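Local coordinates for malonyl-CoA decarboxylase (Rhodopseudomonas palustris, PDB 4KSA) that catalyses the decarboxylation of malonyl-CoA, giving acetyl-CoA and carbon dioxide, at the interface of chains A and B. Coordinates in Å, arbitrary orientation; residue numbers count along the deposited sequence, not the author numbering. Chains: chain A/B, Malonyl-CoA decarboxylase.

The four contacts lie along one two-fold interface between copies of the enzyme. Contacts 1 and 3 are neighbours, their C-alpha centres about 7 Å apart; they share B:Pro222 and helix 6-22 of chain A, and together form a mainly apolar patch. Contacts 2 and 4 are twins with the chains exchanged, about 45 Å apart, each setting the glutamates of the helix that begins at residue 421 against the loop and helix start at residues 49-54. They stand about 24 and 28 Å from contact 3. An apolar middle flanked by two ionic clasps would fit a lasting dimer, though the structure alone does not prove it.

Contact 1: the interface of chains A and B. Residues chain A 10, 14, 17-18, 21; chain B 174, 220-222.
A:Leu14 and B:Val174 meet at the apolar centre, where the amphipathic N-terminal helix 6-22 of one malonyl-CoA decarboxylase chain lies against strand 174-177 and the end of strand 214-220 of the other. Residues 10, 14, 17, 18 and 21 recur at helical spacing, which puts them on one side of the helix. The two branches of B:Val174 divide the work. B:Val174 CG2 lies 3.4 Å from A:Leu18 CD2. The same B:Val174 CG2 also approaches A:Leu14 CG at 3.9 Å. CG1, anti to the backbone N of its own residue (chi1 179°), points instead at A:Ser17. A beta-branched valine suits a strand and offers both methyls to the helix. A:Leu14 rests its CD2 methyl on the loop segment joining B:His221 to B:Pro222, 3.5 Å from B:Pro222 CA, a junction where proline limits backbone freedom.

Farther toward the start of the helix, the side chains of A:Phe10 and B:Phe220 cross at about a right angle. A:Phe10 presents its rim, with CZ 3.9 Å from B:Phe220 CB, which lies in the plane of the A:Phe10 ring.

Polar groups border this core. The small A:Ser17 lets the helix come close, its CB 4.0 Å from B:Val174 CG1. At the far end A:Arg21, bent at chi3 (-55°), swings its guanidinium beside the strand, where NH2 lies 4.0 Å from B:Val174 CA.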
loop_
_atom_site.group_PDB
_atom_site.type_symbol
_atom_site.label_atom_id
_atom_site.label_comp_id
_atom_site.label_asym_id
_atom_site.label_seq_id
_atom_site.Cartn_x
_atom_site.Cartn_y
_atom_site.Cartn_z
ATOM N N PHE A 10 1.609 -2.814 8.852
ATOM C CA PHE A 10 1.441 -1.521 9.492
ATOM C C PHE A 10 2.596 -0.563 9.231
ATOM O O PHE A 10 2.389 0.510 8.672
ATOM C CB PHE A 10 1.260 -1.673 10.995
ATOM C CG PHE A 10 0.843 -0.400 11.664
ATOM C CD1 PHE A 10 -0.427 0.131 11.435
ATOM C CD2 PHE A 10 1.729 0.304 12.474
ATOM C CE1 PHE A 10 -0.808 1.347 11.998
ATOM C CE2 PHE A 10 1.359 1.522 13.045
ATOM C CZ PHE A 10 0.088 2.045 12.805
ATOM N N LEU A 14 2.401 3.210 7.280
ATOM C CA LEU A 14 2.736 4.485 7.901
ATOM C C LEU A 14 3.913 5.130 7.200
ATOM O O LEU A 14 3.921 6.332 6.965
ATOM C CB LEU A 14 3.089 4.290 9.379
ATOM C CG LEU A 14 2.114 4.810 10.433
ATOM C CD1 LEU A 14 0.741 4.182 10.228
ATOM C CD2 LEU A 14 2.649 4.488 11.804
ATOM N N SER A 17 3.034 6.927 4.062
ATOM C CA SER A 17 2.418 8.219 4.322
ATOM C C SER A 17 3.527 9.257 4.549
ATOM O O SER A 17 3.518 10.332 3.953
ATOM C CB SER A 17 1.528 8.132 5.568
ATOM O OG SER A 17 0.503 7.169 5.397
ATOM N N LEU A 18 4.483 8.913 5.413
ATOM C CA LEU A 18 5.612 9.787 5.742
ATOM C C LEU A 18 6.513 10.012 4.526
ATOM O O LEU A 18 7.386 10.886 4.539
ATOM C CB LEU A 18 6.450 9.173 6.877
ATOM C CG LEU A 18 5.711 8.613 8.097
ATOM C CD1 LEU A 18 6.683 7.870 9.027
ATOM C CD2 LEU A 18 5.006 9.758 8.810
ATOM N N ARG A 21 4.367 12.527 2.236
ATOM C CA ARG A 21 4.390 13.782 2.986
ATOM C C ARG A 21 5.747 14.440 2.723
ATOM O O ARG A 21 5.831 15.640 2.442
ATOM C CB ARG A 21 4.236 13.519 4.486
ATOM C CG ARG A 21 4.540 14.723 5.371
ATOM C CD ARG A 21 4.464 14.346 6.843
ATOM N NE ARG A 21 3.167 13.755 7.167
ATOM C CZ ARG A 21 2.888 13.105 8.295
ATOM N NH1 ARG A 21 3.817 12.948 9.234
ATOM N NH2 ARG A 21 1.671 12.610 8.479
ATOM N N VAL B 174 0.930 10.017 12.309
ATOM C CA VAL B 174 0.149 9.986 11.089
ATOM C C VAL B 174 -1.345 10.023 11.345
ATOM O O VAL B 174 -1.876 9.253 12.150
ATOM C CB VAL B 174 0.473 8.724 10.271
ATOM C CG1 VAL B 174 -0.380 8.690 9.001
ATOM C CG2 VAL B 174 1.949 8.706 9.915
ATOM N N PHE B 220 -1.703 7.814 14.515
ATOM C CA PHE B 220 -0.861 6.639 14.742
ATOM C C PHE B 220 0.614 6.965 14.625
ATOM O O PHE B 220 1.009 7.838 13.859
ATOM C CB PHE B 220 -1.199 5.554 13.731
ATOM C CG PHE B 220 -2.618 5.094 13.804
ATOM C CD1 PHE B 220 -2.934 3.856 14.369
ATOM C CD2 PHE B 220 -3.651 5.913 13.339
ATOM C CE1 PHE B 220 -4.252 3.438 14.472
ATOM C CE2 PHE B 220 -4.969 5.511 13.436
ATOM C CZ PHE B 220 -5.274 4.261 14.010
ATOM N N HIS B 221 1.431 6.248 15.380
ATOM C CA HIS B 221 2.875 6.445 15.344
ATOM C C HIS B 221 3.563 5.085 15.102
ATOM O O HIS B 221 3.163 4.055 15.650
ATOM C CB HIS B 221 3.319 7.057 16.671
ATOM C CG HIS B 221 4.683 7.663 16.645
ATOM N ND1 HIS B 221 5.830 6.916 16.501
ATOM C CD2 HIS B 221 5.084 8.950 16.759
ATOM C CE1 HIS B 221 6.879 7.717 16.525
ATOM N NE2 HIS B 221 6.453 8.957 16.680
ATOM N N PRO B 222 4.603 5.059 14.266
ATOM C CA PRO B 222 5.273 3.780 14.019
ATOM C C PRO B 222 5.792 3.019 15.250
ATOM O O PRO B 222 6.029 1.819 15.177
ATOM C CB PRO B 222 6.391 4.160 13.059
ATOM C CG PRO B 222 6.654 5.611 13.370
ATOM C CD PRO B 222 5.268 6.157 13.546
#

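Contact 2: the interface of chains A and B. Residues chain A 426, 430; chain B 49, 51-52, 54-55.
A:Glu426 and A:Glu430, one turn apart, reach across to B:Ser54, B:Gly51 and B:Arg49. The B:Ser54 hydroxyl, set between its backbone N and carbonyl carbon (chi1 57°), which turns it to A:Glu426, donates from OG to A:Glu426 OE1 at 2.5 Å, on the syn side but tilted about 34° out of the carboxylate plane. The same serine's amide bonds the other oxygen from above that plane, B:Ser54 N lying 2.7 Å from A:Glu426 OE2. A:Glu430 OE2 uses its anti lone pair for B:Gly51 N at 2.9 Å, while the carboxylate lies flat over the B:Arg49 guanidinium, the planes 12° apart. A:Glu430 OE1 sits over the centre of that face in a stacked salt bridge, 3.3 Å from B:Arg49 NH2. A longer salt bridge joins B:Arg49 NH1 to A:Glu426 OE1 at 3.7 Å.

Behind these, B:Arg49 NE donates within its own plane to B:Ser54 OG at 2.7 Å, which should limit the rotation of both groups. Serine suits this place, accepting from the arginine while donating to the glutamate. An alanine in place of B:Arg49 would probably deprive both glutamates of the nearby positive charge and leave the serine hydroxyl freer to turn.

The glutamates belong to helix 421-431 of chain A, their partners to the loop before helix 52-67 of chain B and its first turn.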
loop_
_atom_site.group_PDB
_atom_site.type_symbol
_atom_site.label_atom_id
_atom_site.label_comp_id
_atom_site.label_asym_id
_atom_site.label_seq_id
_atom_site.Cartn_x
_atom_site.Cartn_y
_atom_site.Cartn_z
ATOM N N GLU A 426 28.253 -13.177 18.045
ATOM C CA GLU A 426 28.341 -13.278 19.504
ATOM C C GLU A 426 29.768 -13.561 19.983
ATOM O O GLU A 426 30.214 -13.023 21.009
ATOM C CB GLU A 426 27.407 -14.377 20.017
ATOM C CG GLU A 426 25.921 -14.014 20.021
ATOM C CD GLU A 426 25.595 -12.844 20.952
ATOM O OE1 GLU A 426 26.145 -12.785 22.075
ATOM O OE2 GLU A 426 24.768 -11.988 20.564
ATOM N N GLU A 430 31.350 -10.837 22.179
ATOM C CA GLU A 430 31.393 -11.270 23.571
ATOM C C GLU A 430 32.797 -11.695 24.005
ATOM O O GLU A 430 33.326 -11.177 24.989
ATOM C CB GLU A 430 30.414 -12.426 23.794
ATOM C CG GLU A 430 28.947 -12.017 23.893
ATOM C CD GLU A 430 28.636 -11.194 25.144
ATOM O OE1 GLU A 430 28.877 -11.686 26.270
ATOM O OE2 GLU A 430 28.144 -10.052 25.004
ATOM N N ARG B 49 26.030 -6.767 28.424
ATOM C CA ARG B 49 26.044 -7.573 27.207
ATOM C C ARG B 49 26.641 -6.806 26.027
ATOM O O ARG B 49 26.328 -5.634 25.834
ATOM C CB ARG B 49 24.622 -8.001 26.845
ATOM C CG ARG B 49 24.594 -9.234 26.002
ATOM C CD ARG B 49 25.108 -10.389 26.824
ATOM N NE ARG B 49 25.305 -11.563 25.995
ATOM C CZ ARG B 49 25.808 -12.702 26.447
ATOM N NH1 ARG B 49 25.962 -13.733 25.620
ATOM N NH2 ARG B 49 26.152 -12.806 27.729
ATOM N N GLY B 51 27.078 -8.560 22.755
ATOM C CA GLY B 51 26.492 -9.148 21.560
ATOM C C GLY B 51 25.081 -8.642 21.317
ATOM O O GLY B 51 24.284 -8.502 22.242
ATOM N N GLU B 52 24.766 -8.366 20.062
ATOM C CA GLU B 52 23.455 -7.856 19.720
ATOM C C GLU B 52 22.375 -8.928 19.861
ATOM O O GLU B 52 21.418 -8.751 20.606
ATOM C CB GLU B 52 23.486 -7.296 18.297
ATOM C CG GLU B 52 22.156 -6.793 17.764
ATOM C CD GLU B 52 22.293 -6.092 16.420
ATOM O OE1 GLU B 52 21.284 -6.000 15.681
ATOM O OE2 GLU B 52 23.409 -5.621 16.109
ATOM N N SER B 54 22.258 -11.764 21.437
ATOM C CA SER B 54 21.995 -12.207 22.792
ATOM C C SER B 54 21.472 -11.019 23.582
ATOM O O SER B 54 20.822 -11.168 24.627
ATOM C CB SER B 54 23.272 -12.781 23.435
ATOM O OG SER B 54 24.341 -11.846 23.446
ATOM N N GLY B 55 21.750 -9.832 23.067
ATOM C CA GLY B 55 21.295 -8.641 23.746
ATOM C C GLY B 55 19.789 -8.541 23.697
ATOM O O GLY B 55 19.147 -8.297 24.720
#

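Contact 3: the interface of chains A and B. Residues chain A 11, 15, 169, 172; chain B 172, 222-223.
A:Phe172 and B:Pro222 lie at the heart of a homotypic, largely apolar interface that brings the two chains together beside the two-fold axis and probably stabilises the dimer. The side chains cross at about a right angle: the aromatic tip leads, with A:Phe172 CZ 3.6 Å from B:Pro222 CB, and neighbouring CE2 reaches CG at 3.7 Å. Proline suits the spot because its compact ring cannot swing away from the aromatic.

Helix 6-22 closes in from another direction. A:Leu11 brings its CD2 branch to within 3.7 Å of B:Pro222 CB, and A:Phe15 adds an outer contact through CE1. The rim of A:Phe15 has A:Phe172 CD1 in its plane, an edge contact within chain A that is likely to steady the central ring. Near the axis B:Phe172 comes no closer than 4.3 Å, between its CE2 and A:Phe172 CD2.

B:Arg223 brings its CD against the outer end of that ring, 3.8 Å from A:Phe172 CZ, and a bend at chi2 (-74°) takes the chain past it to A:Asn169. The amide and guanidinium planes are 43° apart. A:Asn169 OD1 stands over the centre of the A:Phe172 ring and above the guanidinium of B:Arg223, offset toward its rim, 3.3 Å from B:Arg223 NH2.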
loop_
_atom_site.group_PDB
_atom_site.type_symbol
_atom_site.label_atom_id
_atom_site.label_comp_id
_atom_site.label_asym_id
_atom_site.label_seq_id
_atom_site.Cartn_x
_atom_site.Cartn_y
_atom_site.Cartn_z
ATOM N N LEU A 11 3.808 -0.936 9.635
ATOM C CA LEU A 11 4.969 -0.070 9.416
ATOM C C LEU A 11 5.134 0.355 7.952
ATOM O O LEU A 11 5.411 1.523 7.668
ATOM C CB LEU A 11 6.255 -0.746 9.914
ATOM C CG LEU A 11 6.448 -0.819 11.438
ATOM C CD1 LEU A 11 7.766 -1.517 11.749
ATOM C CD2 LEU A 11 6.431 0.588 12.036
ATOM N N PHE A 15 4.915 4.322 6.874
ATOM C CA PHE A 15 6.091 4.837 6.198
ATOM C C PHE A 15 5.725 5.437 4.849
ATOM O O PHE A 15 6.278 6.463 4.467
ATOM C CB PHE A 15 7.151 3.737 6.028
ATOM C CG PHE A 15 7.864 3.368 7.312
ATOM C CD1 PHE A 15 7.847 4.234 8.419
ATOM C CD2 PHE A 15 8.560 2.160 7.418
ATOM C CE1 PHE A 15 8.505 3.902 9.607
ATOM C CE2 PHE A 15 9.224 1.821 8.605
ATOM C CZ PHE A 15 9.193 2.696 9.699
ATOM N N ASN A 169 16.981 4.701 14.657
ATOM C CA ASN A 169 16.823 3.402 15.302
ATOM C C ASN A 169 16.803 2.284 14.250
ATOM O O ASN A 169 16.106 2.395 13.237
ATOM C CB ASN A 169 15.514 3.369 16.102
ATOM C CG ASN A 169 14.271 3.580 15.228
ATOM O OD1 ASN A 169 13.182 3.108 15.563
ATOM N ND2 ASN A 169 14.431 4.298 14.114
ATOM N N PHE A 172 13.445 0.676 12.369
ATOM C CA PHE A 172 12.716 1.164 11.201
ATOM C C PHE A 172 13.539 1.090 9.951
ATOM O O PHE A 172 13.138 1.640 8.924
ATOM C CB PHE A 172 12.240 2.611 11.374
ATOM C CG PHE A 172 11.267 2.804 12.498
ATOM C CD1 PHE A 172 10.642 1.707 13.096
ATOM C CD2 PHE A 172 10.977 4.088 12.966
ATOM C CE1 PHE A 172 9.745 1.885 14.147
ATOM C CE2 PHE A 172 10.091 4.280 14.007
ATOM C CZ PHE A 172 9.468 3.174 14.607
ATOM N N PHE B 172 6.577 11.738 12.967
ATOM C CA PHE B 172 6.151 10.445 12.438
ATOM C C PHE B 172 4.717 10.113 12.781
ATOM O O PHE B 172 4.240 9.015 12.510
ATOM C CB PHE B 172 7.066 9.330 12.942
ATOM C CG PHE B 172 8.391 9.258 12.233
ATOM C CD1 PHE B 172 8.698 10.124 11.199
ATOM C CD2 PHE B 172 9.329 8.302 12.599
ATOM C CE1 PHE B 172 9.922 10.037 10.542
ATOM C CE2 PHE B 172 10.555 8.206 11.946
ATOM C CZ PHE B 172 10.853 9.074 10.915
ATOM N N PRO B 222 4.603 5.059 14.266
ATOM C CA PRO B 222 5.273 3.780 14.019
ATOM C C PRO B 222 5.792 3.019 15.250
ATOM O O PRO B 222 6.029 1.819 15.177
ATOM C CB PRO B 222 6.391 4.160 13.059
ATOM C CG PRO B 222 6.654 5.611 13.370
ATOM C CD PRO B 222 5.268 6.157 13.546
ATOM N N ARG B 223 5.970 3.700 16.375
ATOM C CA ARG B 223 6.476 3.035 17.572
ATOM C C ARG B 223 5.484 2.076 18.226
ATOM O O ARG B 223 5.884 1.197 18.986
ATOM C CB ARG B 223 6.912 4.070 18.612
ATOM C CG ARG B 223 8.139 4.888 18.233
ATOM C CD ARG B 223 9.426 4.083 18.342
ATOM N NE ARG B 223 10.590 4.949 18.155
ATOM C CZ ARG B 223 11.850 4.568 18.342
ATOM N NH1 ARG B 223 12.841 5.432 18.147
ATOM N NH2 ARG B 223 12.117 3.325 18.721
#

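Contact 4: the interface of chains A and B. Residues chain A 49-51, 54; chain B 426, 429-430.
B:Glu430 pushes its carboxylate into a cradle of N-H groups from A:Arg49, A:Arg50 and A:Gly51, the tight part of this contact. B:Glu430 OE2 accepts from A:Gly51 N at 2.7 Å. The side-chain NE of A:Arg49 also donates to B:Glu430 OE2, at 2.8 Å, in a bent bond, since the oxygen lies far out of the guanidinium plane. A:Arg50 N reaches B:Glu430 OE2 more loosely, at 3.2 Å. B:Glu430 OE1 forms a salt bridge with A:Arg50 NH2 at 2.7 Å. That oxygen lies in the plane of the A:Arg50 guanidinium, whose NH2 meets it from above the carboxylate plane, the two planes 75° apart. A bend at chi3 (-105°) folds the arginine back to make this contact. Glutamate suits the place, its negative charge likely steadied by both arginines. With an alanine in place of B:Glu430, A:Arg50 would probably lose its counter-charge and A:Arg49 its nearest one, and the loop amides their acceptor.

Alongside, B:Glu426 receives the hydroxyl of A:Ser54 (OG to OE1 2.6 Å) and, at greater length, its amide (N to OE2 3.2 Å). Elsewhere the contact is looser: B:Phe429 meets the loop through its ring carbon CD2, 3.6 Å from A:Arg50 O, and its CB is 3.9 Å from A:Gly51 CA, where the lack of a side chain lets the helix come near.

The acidic residues ride on helix 421-430 of chain B, against the loop before helix 52-68 of chain A and that helix's first turn.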
loop_
_atom_site.group_PDB
_atom_site.type_symbol
_atom_site.label_atom_id
_atom_site.label_comp_id
_atom_site.label_asym_id
_atom_site.label_seq_id
_atom_site.Cartn_x
_atom_site.Cartn_y
_atom_site.Cartn_z
ATOM N N ARG A 49 12.839 30.256 22.375
ATOM C CA ARG A 49 11.466 30.214 21.910
ATOM C C ARG A 49 10.603 29.216 22.682
ATOM O O ARG A 49 11.105 28.222 23.217
ATOM C CB ARG A 49 11.438 29.866 20.437
ATOM C CG ARG A 49 10.282 30.470 19.747
ATOM C CD ARG A 49 10.451 31.959 19.750
ATOM N NE ARG A 49 9.203 32.639 19.439
ATOM C CZ ARG A 49 9.119 33.928 19.139
ATOM N NH1 ARG A 49 10.220 34.670 19.110
ATOM N NH2 ARG A 49 7.936 34.466 18.868
ATOM N N ARG A 50 9.301 29.492 22.732
ATOM C CA ARG A 50 8.350 28.630 23.423
ATOM C C ARG A 50 7.234 28.117 22.504
ATOM O O ARG A 50 6.747 26.997 22.666
ATOM C CB ARG A 50 7.735 29.370 24.613
ATOM C CG ARG A 50 8.607 29.392 25.872
ATOM C CD ARG A 50 7.883 30.078 27.042
ATOM N NE ARG A 50 8.374 31.429 27.320
ATOM C CZ ARG A 50 8.503 32.401 26.414
ATOM N NH1 ARG A 50 8.959 33.593 26.783
ATOM N NH2 ARG A 50 8.190 32.189 25.137
ATOM N N GLY A 51 6.835 28.935 21.538
ATOM C CA GLY A 51 5.784 28.531 20.630
ATOM C C GLY A 51 6.258 27.599 19.532
ATOM O O GLY A 51 7.276 27.846 18.901
ATOM N N SER A 54 6.553 29.278 15.913
ATOM C CA SER A 54 7.717 30.131 15.725
ATOM C C SER A 54 8.997 29.303 15.818
ATOM O O SER A 54 9.991 29.592 15.152
ATOM C CB SER A 54 7.720 31.275 16.755
ATOM O OG SER A 54 7.636 30.799 18.086
ATOM N N GLU B 426 0.715 30.789 19.672
ATOM C CA GLU B 426 1.870 31.610 20.029
ATOM C C GLU B 426 1.612 32.500 21.238
ATOM O O GLU B 426 2.404 32.517 22.190
ATOM C CB GLU B 426 2.279 32.479 18.836
ATOM C CG GLU B 426 2.801 31.688 17.642
ATOM C CD GLU B 426 4.075 30.917 17.960
ATOM O OE1 GLU B 426 5.105 31.567 18.243
ATOM O OE2 GLU B 426 4.047 29.665 17.933
ATOM N N PHE B 429 1.586 30.458 24.373
ATOM C CA PHE B 429 2.882 29.892 24.739
ATOM C C PHE B 429 3.968 30.932 24.983
ATOM O O PHE B 429 4.777 30.793 25.909
ATOM C CB PHE B 429 3.342 28.901 23.664
ATOM C CG PHE B 429 2.705 27.545 23.781
ATOM C CD1 PHE B 429 1.325 27.401 23.717
ATOM C CD2 PHE B 429 3.487 26.414 23.984
ATOM C CE1 PHE B 429 0.737 26.154 23.857
ATOM C CE2 PHE B 429 2.906 25.159 24.125
ATOM C CZ PHE B 429 1.529 25.030 24.061
ATOM N N GLU B 430 3.998 31.963 24.143
ATOM C CA GLU B 430 4.988 33.024 24.297
ATOM C C GLU B 430 4.630 33.924 25.492
ATOM O O GLU B 430 5.482 34.221 26.328
ATOM C CB GLU B 430 5.068 33.881 23.024
ATOM C CG GLU B 430 5.631 33.184 21.779
ATOM C CD GLU B 430 7.059 32.663 21.963
ATOM O OE1 GLU B 430 7.855 33.314 22.679
ATOM O OE2 GLU B 430 7.391 31.611 21.371
#